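Local coordinates for protein benzoate transport porin BenP (Acinetobacter baumannii AB307-0294, PDB 5DL8) that forms a beta-barrel porin of the OprD family in the outer membrane and probably lets small solutes such as benzoate diffuse across it, at residues L135-T140 with L200-R206; T150-G154 with F183-S187; T245-F251 with E265-E271. All blocks are in the same frame, centred on the assembly; numbering follows the deposited sequence.

Interaction 1: residues L135-T140 with L200-R206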
# COMPACT_ATOMS: atom_id res chain seq x y z
N LEU A 135 7.43 5.72 -1.67
CA LEU A 135 6.57 6.53 -0.79
C LEU A 135 5.79 5.59 0.12
O LEU A 135 5.33 4.49 -0.33
CB LEU A 135 5.60 7.33 -1.66
CG LEU A 135 6.37 8.32 -2.53
CD1 LEU A 135 5.50 9.01 -3.52
CD2 LEU A 135 7.23 9.33 -1.71
N ASP A 136 5.57 6.07 1.32
CA ASP A 136 4.78 5.42 2.30
C ASP A 136 3.80 6.47 2.89
O ASP A 136 3.96 6.89 4.02
CB ASP A 136 5.66 4.84 3.46
CG ASP A 136 4.82 4.04 4.48
OD1 ASP A 136 3.61 3.74 4.25
OD2 ASP A 136 5.38 3.70 5.53
N LEU A 137 2.82 6.87 2.07
CA LEU A 137 1.89 7.95 2.32
C LEU A 137 0.51 7.61 1.88
O LEU A 137 0.26 6.69 1.04
CB LEU A 137 2.32 9.17 1.51
CG LEU A 137 3.67 9.77 2.04
CD1 LEU A 137 4.25 10.64 0.97
CD2 LEU A 137 3.60 10.55 3.36
N PRO A 138 -0.45 8.37 2.37
CA PRO A 138 -1.77 8.40 1.67
C PRO A 138 -1.66 8.65 0.13
O PRO A 138 -0.75 9.36 -0.34
CB PRO A 138 -2.38 9.61 2.31
CG PRO A 138 -1.82 9.48 3.78
CD PRO A 138 -0.40 9.28 3.51
N VAL A 139 -2.57 8.11 -0.65
CA VAL A 139 -2.40 8.01 -2.05
C VAL A 139 -1.21 7.11 -2.62
O VAL A 139 -1.45 6.28 -3.49
CB VAL A 139 -2.21 9.44 -2.76
CG1 VAL A 139 -2.42 9.23 -4.29
CG2 VAL A 139 -3.17 10.53 -2.23
N THR A 140 0.05 7.38 -2.18
CA THR A 140 1.23 6.78 -2.72
C THR A 140 1.82 5.89 -1.65
O THR A 140 2.62 6.36 -0.81
CB THR A 140 2.19 7.87 -3.19
OG1 THR A 140 2.57 8.68 -2.11
CG2 THR A 140 1.52 8.76 -4.32
N LEU A 200 1.13 15.08 -8.80
CA LEU A 200 0.68 15.09 -7.45
C LEU A 200 1.62 15.98 -6.66
O LEU A 200 2.80 15.66 -6.54
CB LEU A 200 0.73 13.65 -6.89
CG LEU A 200 0.46 13.51 -5.43
CD1 LEU A 200 -0.92 14.05 -5.07
CD2 LEU A 200 0.50 12.06 -4.99
N ASN A 201 1.09 17.05 -6.07
CA ASN A 201 1.84 17.96 -5.18
C ASN A 201 1.30 17.69 -3.79
O ASN A 201 0.08 17.71 -3.58
CB ASN A 201 1.59 19.44 -5.56
CG ASN A 201 1.76 19.69 -7.07
OD1 ASN A 201 2.85 19.54 -7.61
ND2 ASN A 201 0.69 20.11 -7.73
N TYR A 202 2.18 17.37 -2.88
CA TYR A 202 1.72 16.95 -1.54
C TYR A 202 2.51 17.59 -0.38
O TYR A 202 3.63 17.99 -0.56
CB TYR A 202 1.70 15.38 -1.41
CG TYR A 202 3.03 14.75 -1.24
CD1 TYR A 202 3.56 14.48 0.05
CD2 TYR A 202 3.78 14.33 -2.34
CE1 TYR A 202 4.77 13.89 0.22
CE2 TYR A 202 5.03 13.76 -2.13
CZ TYR A 202 5.53 13.54 -0.88
OH TYR A 202 6.78 12.92 -0.73
N ILE A 203 1.89 17.60 0.79
CA ILE A 203 2.56 17.89 2.11
C ILE A 203 2.08 16.87 3.12
O ILE A 203 0.87 16.48 3.11
CB ILE A 203 2.46 19.39 2.56
CG1 ILE A 203 2.87 19.64 4.04
CG2 ILE A 203 1.10 19.91 2.33
CD1 ILE A 203 3.43 21.05 4.27
N ASP A 204 3.02 16.35 3.93
CA ASP A 204 2.65 15.45 5.00
C ASP A 204 3.35 15.91 6.24
O ASP A 204 4.49 16.15 6.17
CB ASP A 204 3.09 14.05 4.63
CG ASP A 204 2.74 13.04 5.64
OD1 ASP A 204 1.57 12.61 5.65
OD2 ASP A 204 3.65 12.64 6.41
N LEU A 205 2.66 16.02 7.37
CA LEU A 205 3.15 16.49 8.67
C LEU A 205 2.82 15.46 9.75
O LEU A 205 1.63 14.91 9.76
CB LEU A 205 2.46 17.81 9.02
CG LEU A 205 2.69 18.97 8.09
CD1 LEU A 205 2.01 20.25 8.60
CD2 LEU A 205 4.18 19.30 7.93
N ARG A 206 3.84 15.08 10.53
CA ARG A 206 3.74 14.02 11.59
C ARG A 206 4.20 14.58 12.92
O ARG A 206 5.29 15.08 13.01
CB ARG A 206 4.54 12.75 11.24
CG ARG A 206 3.86 11.80 10.26
CD ARG A 206 4.76 10.64 9.69
NE ARG A 206 4.07 10.13 8.46
CZ ARG A 206 4.10 8.88 7.93
NH1 ARG A 206 4.88 7.95 8.48
NH2 ARG A 206 3.34 8.58 6.85
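L137 packs its isobutyl group against the ring of Y202, with CD1 of L137 3.4 Å from CE1 of Y202, where a loop folded into the porin barrel meets the inward face of a wall strand. L200, Y202, D204 and R206 alternate toward the loop, while N201, I203 and L205 point to the other face. At the loop's tip P138, V139 and T140 make a classic gamma turn: V139 takes a positive phi and the hydrogen bond from T140 N to P138 O is weak. A firmer one, L137 N to T140 O (2.9 Å), ties the loop across. Apolar groups suit the buried side: CD2 of L200 is 3.5 Å from CG2 of T140 and 4.1 Å from CG1 of V139. CD2 of L135 lies beside the hydroxyl of Y202, which is hydrogen-bonded to E168. D204 holds R206 by a salt bridge within the strand, and R206 also reaches E216 and Y304. Its NH2 finally gives a weak hydrogen bond to the backbone O of D136, 3.4 Å away.

Interaction 2: residues T150-G154 with F183-S187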
# COMPACT_ATOMS: atom_id res chain seq x y z
N THR A 150 5.21 -1.43 -6.61
CA THR A 150 4.94 -0.05 -7.08
C THR A 150 6.03 0.89 -6.56
O THR A 150 6.48 0.79 -5.42
CB THR A 150 3.53 0.37 -6.60
OG1 THR A 150 2.65 -0.66 -7.03
CG2 THR A 150 3.00 1.78 -7.13
N SER A 151 6.54 1.75 -7.42
CA SER A 151 7.31 2.91 -7.03
C SER A 151 6.86 4.12 -7.85
O SER A 151 5.94 3.98 -8.71
CB SER A 151 8.78 2.59 -7.23
OG SER A 151 9.12 2.46 -8.61
N TYR A 152 7.53 5.28 -7.63
CA TYR A 152 7.07 6.62 -8.10
C TYR A 152 8.25 7.44 -8.66
O TYR A 152 9.43 7.15 -8.38
CB TYR A 152 6.44 7.35 -6.85
CG TYR A 152 5.26 6.63 -6.33
CD1 TYR A 152 4.06 6.72 -6.93
CD2 TYR A 152 5.39 5.71 -5.30
CE1 TYR A 152 2.93 5.99 -6.46
CE2 TYR A 152 4.30 5.00 -4.84
CZ TYR A 152 3.10 5.13 -5.42
OH TYR A 152 2.06 4.36 -4.91
N TRP A 153 7.98 8.44 -9.47
CA TRP A 153 9.08 9.22 -9.93
C TRP A 153 8.76 10.68 -9.65
O TRP A 153 7.67 11.16 -10.02
CB TRP A 153 9.24 9.02 -11.42
CG TRP A 153 10.46 9.66 -12.10
CD1 TRP A 153 10.50 10.86 -12.86
CD2 TRP A 153 11.75 9.07 -12.21
NE1 TRP A 153 11.76 11.02 -13.39
CE2 TRP A 153 12.54 9.95 -12.99
CE3 TRP A 153 12.31 7.88 -11.73
CZ2 TRP A 153 13.90 9.67 -13.27
CZ3 TRP A 153 13.65 7.61 -12.03
CH2 TRP A 153 14.42 8.51 -12.78
N GLY A 154 9.73 11.37 -9.06
CA GLY A 154 9.54 12.81 -8.71
C GLY A 154 10.63 13.35 -7.83
O GLY A 154 11.73 12.83 -7.82
N PHE A 183 7.08 4.02 -16.09
CA PHE A 183 6.62 5.14 -15.25
C PHE A 183 5.67 5.86 -16.15
O PHE A 183 6.04 6.21 -17.26
CB PHE A 183 7.78 6.05 -14.78
CG PHE A 183 8.52 5.46 -13.64
CD1 PHE A 183 8.03 5.59 -12.33
CD2 PHE A 183 9.66 4.65 -13.88
CE1 PHE A 183 8.70 5.01 -11.27
CE2 PHE A 183 10.30 4.00 -12.83
CZ PHE A 183 9.83 4.20 -11.50
N LYS A 184 4.45 6.08 -15.65
CA LYS A 184 3.40 6.82 -16.40
C LYS A 184 2.72 7.84 -15.46
O LYS A 184 2.77 7.72 -14.19
CB LYS A 184 2.35 5.79 -16.92
CG LYS A 184 1.54 5.23 -15.72
CD LYS A 184 0.77 3.92 -15.86
CE LYS A 184 -0.17 4.03 -16.99
NZ LYS A 184 -0.56 2.64 -17.26
N LYS A 185 1.99 8.76 -16.09
CA LYS A 185 1.16 9.70 -15.35
C LYS A 185 0.08 9.02 -14.55
O LYS A 185 -0.48 8.00 -15.01
CB LYS A 185 0.48 10.70 -16.28
CG LYS A 185 1.49 11.69 -16.81
CD LYS A 185 0.96 12.61 -17.92
CE LYS A 185 2.01 13.67 -18.23
NZ LYS A 185 1.34 14.53 -19.21
N PHE A 186 -0.24 9.58 -13.39
CA PHE A 186 -1.44 9.18 -12.63
C PHE A 186 -2.68 9.40 -13.41
O PHE A 186 -2.71 10.31 -14.26
CB PHE A 186 -1.59 10.10 -11.36
CG PHE A 186 -0.57 9.85 -10.24
CD1 PHE A 186 -0.69 8.76 -9.41
CD2 PHE A 186 0.52 10.70 -10.05
CE1 PHE A 186 0.27 8.49 -8.43
CE2 PHE A 186 1.42 10.49 -9.06
CZ PHE A 186 1.32 9.38 -8.23
N SER A 187 -3.72 8.63 -13.14
CA SER A 187 -4.94 8.88 -13.85
C SER A 187 -6.19 8.49 -13.05
O SER A 187 -6.10 7.75 -12.08
CB SER A 187 -4.95 8.16 -15.24
OG SER A 187 -4.72 6.73 -15.15
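The short strand around 151-153 is part of the porin barrel wall, and the loop 183-187, which follows strand 165-176, crosses it almost at right angles (87° between the touching parts). No hydrogen bond joins the two segments, so the contact is one of side chains, with aromatic rings doing most of the work.

The aromatic pair is W153 with F183. An edge of the indole's six-membered ring is turned toward the face of the F183 ring, centroids 5.6 Å apart and planes tilted at 51°, an inclined edge-to-face stack. W153 is largely exposed, and F183 covers part of this indole. F183 itself loses more surface here than any other residue of the two segments.

The same ring also lies against the backbone: CE1 of F183 comes within 3.6 Å of the backbone C of Y152. A flat ring suits this place because it can lie close to a peptide as well as to side chains.

The polar neighbour is S151, whose small side chain lets F183 come near: OG of S151 is 3.4 Å from CZ of F183, while the hydroxyl bonds to E132.

Two apolar contacts complete the patch. In the first, CB of W153 lies 3.7 Å from CD1 of F183. The second belongs to Y152, which starts out away from the loop, among L135, V172 and V175, yet its ring still meets the second phenylalanine, with CD1 of Y152 4.0 Å from CZ of F186.

Interaction 3: residues T245-F251 with E265-E271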
# COMPACT_ATOMS: atom_id res chain seq x y z
N THR A 245 -4.48 0.00 21.07
CA THR A 245 -4.23 0.94 19.97
C THR A 245 -5.57 1.49 19.45
O THR A 245 -6.46 0.70 19.04
CB THR A 245 -3.35 0.33 18.82
OG1 THR A 245 -2.04 0.22 19.36
CG2 THR A 245 -3.25 1.33 17.56
N SER A 246 -5.70 2.81 19.53
CA SER A 246 -6.87 3.54 19.01
C SER A 246 -6.48 4.47 17.90
O SER A 246 -5.65 5.42 18.11
CB SER A 246 -7.46 4.44 20.08
OG SER A 246 -7.64 3.58 21.20
N LYS A 247 -7.15 4.28 16.79
CA LYS A 247 -6.94 5.12 15.69
C LYS A 247 -8.20 5.80 15.20
O LYS A 247 -9.22 5.13 15.09
CB LYS A 247 -6.45 4.30 14.54
CG LYS A 247 -5.07 3.87 14.69
CD LYS A 247 -4.61 3.16 13.41
CE LYS A 247 -3.49 2.13 13.64
NZ LYS A 247 -2.99 1.59 12.35
N PHE A 248 -8.09 7.10 14.86
CA PHE A 248 -9.16 7.81 14.18
C PHE A 248 -8.64 8.32 12.93
O PHE A 248 -7.66 9.02 12.98
CB PHE A 248 -9.63 8.99 15.03
CG PHE A 248 -10.62 9.92 14.36
CD1 PHE A 248 -11.97 9.61 14.30
CD2 PHE A 248 -10.21 11.19 13.89
CE1 PHE A 248 -12.88 10.52 13.67
CE2 PHE A 248 -11.13 12.13 13.29
CZ PHE A 248 -12.47 11.80 13.19
N LYS A 249 -9.33 8.07 11.84
CA LYS A 249 -8.91 8.50 10.57
C LYS A 249 -10.00 9.29 9.81
O LYS A 249 -11.15 8.84 9.72
CB LYS A 249 -8.50 7.27 9.73
CG LYS A 249 -7.35 6.55 10.46
CD LYS A 249 -6.97 5.23 9.90
CE LYS A 249 -5.62 4.75 10.27
NZ LYS A 249 -4.59 5.33 9.43
N TYR A 250 -9.62 10.42 9.21
CA TYR A 250 -10.55 11.25 8.41
C TYR A 250 -9.95 11.57 7.07
O TYR A 250 -8.84 12.13 6.96
CB TYR A 250 -10.97 12.52 9.12
CG TYR A 250 -11.83 13.48 8.27
CD1 TYR A 250 -13.17 13.29 8.15
CD2 TYR A 250 -11.28 14.57 7.62
CE1 TYR A 250 -13.97 14.15 7.38
CE2 TYR A 250 -12.04 15.45 6.93
CZ TYR A 250 -13.40 15.20 6.78
OH TYR A 250 -14.19 16.02 5.99
N PHE A 251 -10.66 11.16 6.05
CA PHE A 251 -10.33 11.54 4.66
C PHE A 251 -11.42 12.47 4.04
O PHE A 251 -12.64 12.19 4.14
CB PHE A 251 -10.17 10.30 3.71
CG PHE A 251 -9.01 9.38 3.98
CD1 PHE A 251 -9.11 8.41 4.91
CD2 PHE A 251 -7.90 9.45 3.24
CE1 PHE A 251 -8.04 7.56 5.18
CE2 PHE A 251 -6.83 8.62 3.44
CZ PHE A 251 -6.87 7.66 4.41
N GLU A 265 -16.36 11.83 1.85
CA GLU A 265 -15.60 11.76 3.16
C GLU A 265 -15.52 10.28 3.58
O GLU A 265 -16.52 9.51 3.37
CB GLU A 265 -16.31 12.48 4.29
CG GLU A 265 -16.41 13.95 4.07
CD GLU A 265 -17.19 14.62 5.23
OE1 GLU A 265 -18.45 14.41 5.26
OE2 GLU A 265 -16.54 15.23 6.14
N ASN A 266 -14.43 9.92 4.22
CA ASN A 266 -14.28 8.54 4.82
C ASN A 266 -13.83 8.67 6.26
O ASN A 266 -12.77 9.21 6.60
CB ASN A 266 -13.39 7.66 3.95
CG ASN A 266 -12.96 6.34 4.62
OD1 ASN A 266 -13.12 6.13 5.78
ND2 ASN A 266 -12.32 5.50 3.86
N ILE A 267 -14.74 8.32 7.15
CA ILE A 267 -14.46 8.45 8.54
C ILE A 267 -14.30 7.04 9.10
O ILE A 267 -15.19 6.23 8.91
CB ILE A 267 -15.63 9.22 9.27
CG1 ILE A 267 -15.85 10.53 8.53
CG2 ILE A 267 -15.26 9.52 10.67
CD1 ILE A 267 -16.84 11.53 9.13
N GLY A 268 -13.29 6.86 9.95
CA GLY A 268 -12.93 5.57 10.50
C GLY A 268 -12.42 5.56 11.93
O GLY A 268 -11.87 6.55 12.41
N LEU A 269 -12.72 4.49 12.63
CA LEU A 269 -12.27 4.23 13.98
C LEU A 269 -11.80 2.77 14.06
O LEU A 269 -12.51 1.84 13.64
CB LEU A 269 -13.42 4.53 14.94
CG LEU A 269 -13.03 4.31 16.42
CD1 LEU A 269 -11.95 5.24 16.99
CD2 LEU A 269 -14.24 4.34 17.40
N LEU A 270 -10.58 2.55 14.53
CA LEU A 270 -10.09 1.25 14.80
C LEU A 270 -9.56 1.11 16.19
O LEU A 270 -8.75 1.97 16.65
CB LEU A 270 -8.94 0.95 13.85
CG LEU A 270 -8.33 -0.47 13.86
CD1 LEU A 270 -9.33 -1.56 13.58
CD2 LEU A 270 -7.20 -0.53 12.84
N GLU A 271 -9.93 0.01 16.83
CA GLU A 271 -9.41 -0.29 18.17
C GLU A 271 -8.85 -1.69 18.10
O GLU A 271 -9.62 -2.63 17.93
CB GLU A 271 -10.49 -0.36 19.26
CG GLU A 271 -11.32 0.84 19.43
CD GLU A 271 -10.53 1.97 20.03
OE1 GLU A 271 -9.67 1.73 20.86
OE2 GLU A 271 -10.71 3.09 19.57
O HOH W 1 -11.10 6.70 7.65
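Strands 245-251 and 265-271 run antiparallel, their axes 4.8 Å apart and their directions at 173°, as the two arms of a beta hairpin in the porin barrel. K247 with L270, K249 with G268 and F251 with N266 are hydrogen-bonded pairs, each with two bonds of 2.8 to 3.0 Å, such as K247 N to L270 O (2.8 Å). They alternate with the non-hydrogen-bonded pairs S246 with E271, F248 with L269 and Y250 with I267, where CA-H...O contacts such as S246 CA to L270 O (3.4 Å) help close the seam.

The face bearing F248, Y250, I267 and L269 is mostly apolar and aromatic, with S246 and E271 at one end, as suits a surface turned to lipid, and bound detergent touches S246, F248 and L269. CE1 of F248 packs 4.0 Å from CG2 of I267. Two side-chain bonds cross the seam: OG of S246 donates to OE1 of E271 (2.8 Å), and OH of Y250, which also bonds N252, donates to OE2 of E265 (a very short 2.5 Å).

K247, K249, F251, N266 and L270 point to the interior. G268 puts no side chain beside K249; a water lies 3.0 Å from K249 O and 2.8 Å from N266 OD1. The amine of K249 reaches Y230 and the Y304 backbone, and F251 stacks edge-to-face with F305 of an inward loop. Strands 226-238 and 278-288 flank the hairpin and carry the sheet onward.

How the interactions relate
From the N terminus, the loop 135-140 comes first and opens interaction 1, followed by strand 151-153, which opens interaction 2. That contact closes at 183-187, and interaction 1 closes only afterwards, at strand 200-210, so interaction 2 is nested inside the loop of interaction 1. The two also touch: OH of Y152 lies 3.4 Å from CA of T140, and F186 packs on L200, making one continuous patch of wall and inserted loops. Interaction 3 follows in series, closing the turn between strands 243-255 and 263-275 farther round the same sheet. Its nearest atoms are about 5 Å from interaction 1 and about 13 Å from interaction 2. Y304 links interactions 1 and 3, bonding to R206 and K249.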